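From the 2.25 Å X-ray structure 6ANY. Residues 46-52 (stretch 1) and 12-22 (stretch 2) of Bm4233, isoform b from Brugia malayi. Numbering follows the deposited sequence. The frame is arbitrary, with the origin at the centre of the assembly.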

ATOM      1  N   MET A  46      -8.872   9.530  -5.400  1.00 14.63           N
ATOM      2  CA  MET A  46      -8.013   8.509  -4.776  1.00 15.28           C
ATOM      3  C   MET A  46      -8.773   7.196  -4.969  1.00 14.90           C
ATOM      4  O   MET A  46      -9.862   7.032  -4.452  1.00 16.25           O
ATOM      5  CB  MET A  46      -7.780   8.837  -3.310  1.00 16.02           C
ATOM      6  CG  MET A  46      -7.157   7.740  -2.459  1.00 16.55           C
ATOM      7  SD  MET A  46      -5.374   7.716  -2.738  1.00 16.49           S
ATOM      8  CE  MET A  46      -4.853   9.040  -1.744  1.00 14.53           C
ATOM      9  N   LEU A  47      -8.191   6.277  -5.743  1.00 14.47           N
ATOM     10  CA  LEU A  47      -8.863   5.010  -6.072  1.00 14.02           C
ATOM     11  C   LEU A  47      -8.975   4.046  -4.889  1.00 14.21           C
ATOM     12  O   LEU A  47      -8.053   3.950  -4.051  1.00 15.27           O
ATOM     13  CB  LEU A  47      -8.167   4.317  -7.259  1.00 13.71           C
ATOM     14  CG  LEU A  47      -8.182   5.132  -8.559  1.00 14.41           C
ATOM     15  CD1 LEU A  47      -7.406   4.464  -9.681  1.00 15.07           C
ATOM     16  CD2 LEU A  47      -9.632   5.493  -8.989  1.00 14.48           C
ATOM     17  N   LEU A  48     -10.090   3.321  -4.843  1.00 13.19           N
ATOM     18  CA  LEU A  48     -10.307   2.318  -3.844  1.00 13.61           C
ATOM     19  C   LEU A  48      -9.546   1.015  -4.249  1.00 14.01           C
ATOM     20  O   LEU A  48      -9.779   0.420  -5.299  1.00 12.80           O
ATOM     21  CB  LEU A  48     -11.780   2.056  -3.678  1.00 13.87           C
ATOM     22  CG  LEU A  48     -12.217   1.269  -2.433  1.00 14.24           C
ATOM     23  CD1 LEU A  48     -13.595   1.676  -1.936  1.00 15.03           C
ATOM     24  CD2 LEU A  48     -12.320  -0.199  -2.733  1.00 15.79           C
ATOM     25  N   LEU A  49      -8.612   0.608  -3.416  1.00 14.27           N
ATOM     26  CA  LEU A  49      -7.806  -0.598  -3.719  1.00 14.62           C
ATOM     27  C   LEU A  49      -8.633  -1.872  -3.764  1.00 13.19           C
ATOM     28  O   LEU A  49      -9.500  -2.075  -2.958  1.00 14.16           O
ATOM     29  CB  LEU A  49      -6.637  -0.767  -2.752  1.00 14.28           C
ATOM     30  CG  LEU A  49      -5.681   0.389  -2.611  1.00 14.28           C
ATOM     31  CD1 LEU A  49      -4.589   0.035  -1.587  1.00 14.03           C
ATOM     32  CD2 LEU A  49      -5.050   0.749  -3.948  1.00 14.83           C
ATOM     33  N   LYS A  50      -8.385  -2.701  -4.776  1.00 14.64           N
ATOM     34  CA  LYS A  50      -9.021  -4.016  -4.895  1.00 15.35           C
ATOM     35  C   LYS A  50      -7.891  -5.044  -4.759  1.00 14.45           C
ATOM     36  O   LYS A  50      -6.768  -4.833  -5.257  1.00 14.65           O
ATOM     37  CB  LYS A  50      -9.632  -4.197  -6.288  1.00 19.22           C
ATOM     38  CG  LYS A  50     -10.675  -3.173  -6.744  1.00 20.76           C
ATOM     39  CD  LYS A  50     -11.952  -3.318  -5.953  1.00 22.10           C
ATOM     40  CE  LYS A  50     -12.630  -4.607  -6.363  1.00 26.71           C
ATOM     41  NZ  LYS A  50     -13.865  -4.921  -5.601  1.00 27.61           N
ATOM     42  N   TRP A  51      -8.203  -6.176  -4.158  1.00 13.57           N
ATOM     43  CA  TRP A  51      -7.338  -7.297  -4.100  1.00 14.16           C
ATOM     44  C   TRP A  51      -7.204  -7.956  -5.429  1.00 14.84           C
ATOM     45  O   TRP A  51      -8.224  -8.281  -6.092  1.00 17.12           O
ATOM     46  CB  TRP A  51      -7.812  -8.324  -3.073  1.00 14.49           C
ATOM     47  CG  TRP A  51      -6.730  -9.358  -2.761  1.00 14.11           C
ATOM     48  CD1 TRP A  51      -6.609 -10.550  -3.336  1.00 14.58           C
ATOM     49  CD2 TRP A  51      -5.604  -9.238  -1.858  1.00 13.50           C
ATOM     50  NE1 TRP A  51      -5.488 -11.214  -2.884  1.00 13.46           N
ATOM     51  CE2 TRP A  51      -4.894 -10.447  -1.926  1.00 13.14           C
ATOM     52  CE3 TRP A  51      -5.184  -8.275  -0.946  1.00 13.56           C
ATOM     53  CZ2 TRP A  51      -3.773 -10.706  -1.155  1.00 13.06           C
ATOM     54  CZ3 TRP A  51      -4.064  -8.559  -0.169  1.00 13.77           C
ATOM     55  CH2 TRP A  51      -3.376  -9.768  -0.298  1.00 12.28           C
ATOM     56  N   SER A  52      -5.950  -8.238  -5.814  1.00 13.74           N
ATOM     57  CA  SER A  52      -5.669  -8.963  -7.076  1.00 13.16           C
ATOM     58  C   SER A  52      -4.878 -10.273  -6.748  1.00 14.49           C
ATOM     59  O   SER A  52      -3.776 -10.195  -6.149  1.00 14.34           O
ATOM     60  CB  SER A  52      -4.858  -8.055  -8.028  1.00 13.32           C
ATOM     61  OG  SER A  52      -4.264  -8.791  -9.068  1.00 13.35           O
TER
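Stretch 2, residues 12-22: QRKDIVRQNNK

How does stretch 2 lie on stretch 1? Residues 12-22 form one continuous helical segment, part of a longer helix, with regular i to i+4 hydrogen bonds such as Asn21 N to Val17 O at 3.0 Å. Stretch 1 is extended, with strand geometry at Lys50 and Trp51. The two chains run in opposite directions: Leu48 and Leu49 meet Asn20 and Asn21, whereas Trp51 reaches back to Arg13, Ile16 and Val17. One face of the helix, repeating every three or four residues, therefore supplies the contact.

What happens at the start of stretch 1? Little at first: Met46 makes no contact, and the CA-to-CB bond of Leu47 points away. The nearest CA atoms are those of Leu48 and Asn21, 6.2 Å apart. The CA-to-CB bond of Leu48 points sideways, yet its CD2 comes within 3.6 Å of Asn21 ND2.

What ties Leu49 to the helix? The Asn21 amide group grips the Leu49 backbone through both its ends. Leu49 N donates to Asn21 OD1 at 2.8 Å, while Asn21 ND2 donates to Leu49 O at 3.3 Å in a nearly straight bond. The CA-to-CB bond of Leu49 also points toward the helix, and Leu49 CD1 lies 3.3 Å from Asn20 CG, and Leu49 O lies 3.6 Å from Val17 CG1.

How does the strand finish the contact? The CA-to-CB bond of Lys50 points away, and that of Trp51 turns back toward the helix. Arg13 CD lies over one face of the indole, 3.8 Å from the centroid of the Trp51 five-membered ring, in a CH-pi contact. At the ring edge, Trp51 CE3 packs 3.6 Å from Val17 CG2 and Trp51 CZ3 3.8 Å from Ile16 CG2. Ser52 lies beyond the contact, at the N-cap of another helix.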

ATOM      1  N   GLN A  12      -6.975 -12.378   5.925  1.00 20.90           N
ATOM      2  CA  GLN A  12      -5.776 -11.615   5.778  1.00 20.65           C
ATOM      3  C   GLN A  12      -5.867 -10.667   4.581  1.00 17.35           C
ATOM      4  O   GLN A  12      -5.449  -9.552   4.680  1.00 16.99           O
ATOM      5  CB  GLN A  12      -4.579 -12.530   5.681  1.00 21.84           C
ATOM      6  CG  GLN A  12      -3.260 -11.812   5.416  1.00 24.19           C
ATOM      7  CD  GLN A  12      -2.299 -11.734   6.600  1.00 24.05           C
ATOM      8  OE1 GLN A  12      -1.978 -10.659   7.105  1.00 21.63           O
ATOM      9  NE2 GLN A  12      -1.843 -12.880   7.034  1.00 21.16           N
ATOM     10  N   ARG A  13      -6.389 -11.122   3.459  1.00 16.71           N
ATOM     11  CA  ARG A  13      -6.488 -10.314   2.270  1.00 15.85           C
ATOM     12  C   ARG A  13      -7.417  -9.135   2.519  1.00 15.73           C
ATOM     13  O   ARG A  13      -7.078  -7.997   2.252  1.00 13.63           O
ATOM     14  CB  ARG A  13      -7.043 -11.143   1.147  1.00 16.10           C
ATOM     15  CG  ARG A  13      -6.215 -12.326   0.793  1.00 15.87           C
ATOM     16  CD  ARG A  13      -6.815 -13.066  -0.369  1.00 17.08           C
ATOM     17  NE  ARG A  13      -5.974 -14.193  -0.786  1.00 16.81           N
ATOM     18  CZ  ARG A  13      -6.197 -15.464  -0.511  1.00 17.35           C
ATOM     19  NH1 ARG A  13      -7.292 -15.882   0.111  1.00 18.92           N
ATOM     20  NH2 ARG A  13      -5.333 -16.348  -0.924  1.00 18.98           N
ATOM     21  N   LYS A  14      -8.545  -9.415   3.134  1.00 16.73           N
ATOM     22  CA  LYS A  14      -9.480  -8.359   3.487  1.00 18.93           C
ATOM     23  C   LYS A  14      -8.903  -7.336   4.447  1.00 17.20           C
ATOM     24  O   LYS A  14      -9.099  -6.142   4.284  1.00 16.94           O
ATOM     25  CB  LYS A  14     -10.715  -8.909   4.170  1.00 23.36           C
ATOM     26  CG  LYS A  14     -11.570  -9.764   3.288  1.00 28.88           C
ATOM     27  CD  LYS A  14     -12.759 -10.416   4.026  1.00 34.78           C
ATOM     28  CE  LYS A  14     -12.910 -11.917   3.739  1.00 37.54           C
ATOM     29  NZ  LYS A  14     -14.354 -12.284   3.496  1.00 39.83           N
ATOM     30  N   ASP A  15      -8.225  -7.798   5.491  1.00 17.94           N
ATOM     31  CA  ASP A  15      -7.661  -6.875   6.460  1.00 15.85           C
ATOM     32  C   ASP A  15      -6.634  -5.919   5.789  1.00 14.26           C
ATOM     33  O   ASP A  15      -6.515  -4.721   6.146  1.00 11.87           O
ATOM     34  CB  ASP A  15      -7.030  -7.661   7.598  1.00 17.82           C
ATOM     35  CG  ASP A  15      -8.060  -8.343   8.489  1.00 18.89           C
ATOM     36  OD1 ASP A  15      -9.260  -8.114   8.305  1.00 17.71           O
ATOM     37  OD2 ASP A  15      -7.670  -9.150   9.375  1.00 22.59           O
ATOM     38  N   ILE A  16      -5.868  -6.455   4.858  1.00 13.37           N
ATOM     39  CA  ILE A  16      -4.851  -5.657   4.191  1.00 13.96           C
ATOM     40  C   ILE A  16      -5.536  -4.577   3.374  1.00 15.07           C
ATOM     41  O   ILE A  16      -5.146  -3.412   3.464  1.00 11.72           O
ATOM     42  CB  ILE A  16      -3.997  -6.497   3.266  1.00 15.16           C
ATOM     43  CG1 ILE A  16      -3.000  -7.263   4.097  1.00 16.77           C
ATOM     44  CG2 ILE A  16      -3.310  -5.621   2.192  1.00 14.55           C
ATOM     45  CD1 ILE A  16      -2.372  -8.430   3.367  1.00 20.21           C
ATOM     46  N   VAL A  17      -6.586  -4.971   2.640  1.00 14.80           N
ATOM     47  CA  VAL A  17      -7.291  -4.034   1.755  1.00 16.89           C
ATOM     48  C   VAL A  17      -8.041  -2.958   2.542  1.00 16.19           C
ATOM     49  O   VAL A  17      -7.997  -1.782   2.192  1.00 14.24           O
ATOM     50  CB  VAL A  17      -8.263  -4.802   0.804  1.00 18.99           C
ATOM     51  CG1 VAL A  17      -9.204  -3.860   0.114  1.00 23.30           C
ATOM     52  CG2 VAL A  17      -7.473  -5.529  -0.257  1.00 18.82           C
ATOM     53  N   ARG A  18      -8.737  -3.377   3.586  1.00 16.54           N
ATOM     54  CA  ARG A  18      -9.510  -2.531   4.421  1.00 17.00           C
ATOM     55  C   ARG A  18      -8.621  -1.537   5.125  1.00 15.28           C
ATOM     56  O   ARG A  18      -8.945  -0.317   5.080  1.00 14.36           O
ATOM     57  CB  ARG A  18     -10.310  -3.338   5.477  1.00 21.43           C
ATOM     58  CG  ARG A  18     -11.457  -4.071   4.818  1.00 27.41           C
ATOM     59  CD  ARG A  18     -12.015  -5.219   5.617  1.00 33.63           C
ATOM     60  NE  ARG A  18     -13.025  -5.983   4.836  1.00 40.97           N
ATOM     61  CZ  ARG A  18     -13.663  -7.088   5.262  1.00 39.62           C
ATOM     62  NH1 ARG A  18     -13.457  -7.623   6.492  1.00 40.25           N
ATOM     63  NH2 ARG A  18     -14.514  -7.668   4.441  1.00 41.28           N
ATOM     64  N   GLN A  19      -7.483  -1.995   5.665  1.00 11.51           N
ATOM     65  CA  GLN A  19      -6.514  -1.060   6.273  1.00 12.22           C
ATOM     66  C   GLN A  19      -5.953  -0.017   5.284  1.00 11.65           C
ATOM     67  O   GLN A  19      -5.917   1.172   5.583  1.00 11.52           O
ATOM     68  CB  GLN A  19      -5.327  -1.786   6.978  1.00 11.78           C
ATOM     69  CG  GLN A  19      -4.247  -0.845   7.498  1.00 12.13           C
ATOM     70  CD  GLN A  19      -2.977  -1.569   7.937  1.00 12.57           C
ATOM     71  OE1 GLN A  19      -2.349  -2.264   7.120  1.00 12.90           O
ATOM     72  NE2 GLN A  19      -2.590  -1.418   9.204  1.00 11.35           N
ATOM     73  N   ASN A  20      -5.481  -0.470   4.145  1.00 11.68           N
ATOM     74  CA  ASN A  20      -4.848   0.440   3.170  1.00 11.80           C
ATOM     75  C   ASN A  20      -5.890   1.455   2.642  1.00 11.57           C
ATOM     76  O   ASN A  20      -5.564   2.594   2.477  1.00 10.61           O
ATOM     77  CB  ASN A  20      -4.217  -0.360   2.029  1.00 11.49           C
ATOM     78  CG  ASN A  20      -3.097   0.405   1.302  1.00 12.01           C
ATOM     79  OD1 ASN A  20      -2.237  -0.260   0.682  1.00 11.89           O
ATOM     80  ND2 ASN A  20      -3.132   1.790   1.292  1.00 10.55           N
ATOM     81  N   ASN A  21      -7.151   1.045   2.503  1.00 13.36           N
ATOM     82  CA  ASN A  21      -8.202   1.915   2.007  1.00 13.83           C
ATOM     83  C   ASN A  21      -8.627   2.866   3.101  1.00 16.13           C
ATOM     84  O   ASN A  21      -8.951   4.020   2.832  1.00 15.45           O
ATOM     85  CB  ASN A  21      -9.413   1.161   1.520  1.00 14.05           C
ATOM     86  CG  ASN A  21      -9.256   0.607   0.160  1.00 13.77           C
ATOM     87  OD1 ASN A  21      -8.507   1.166  -0.687  1.00 14.70           O
ATOM     88  ND2 ASN A  21      -9.898  -0.530  -0.074  1.00 12.85           N
ATOM     89  N   LYS A  22      -8.675   2.398   4.330  1.00 19.61           N
ATOM     90  CA  LYS A  22      -8.886   3.311   5.470  1.00 20.95           C
ATOM     91  C   LYS A  22      -7.818   4.418   5.554  1.00 20.05           C
ATOM     92  O   LYS A  22      -8.144   5.613   5.717  1.00 16.60           O
ATOM     93  CB  LYS A  22      -8.913   2.555   6.786  1.00 25.36           C
ATOM     94  CG  LYS A  22      -8.969   3.461   8.008  1.00 29.87           C
ATOM     95  CD  LYS A  22      -9.273   2.605   9.241  1.00 36.19           C
ATOM     96  CE  LYS A  22      -9.284   3.379  10.563  1.00 42.79           C
ATOM     97  NZ  LYS A  22     -10.143   2.723  11.592  1.00 41.85           N
TER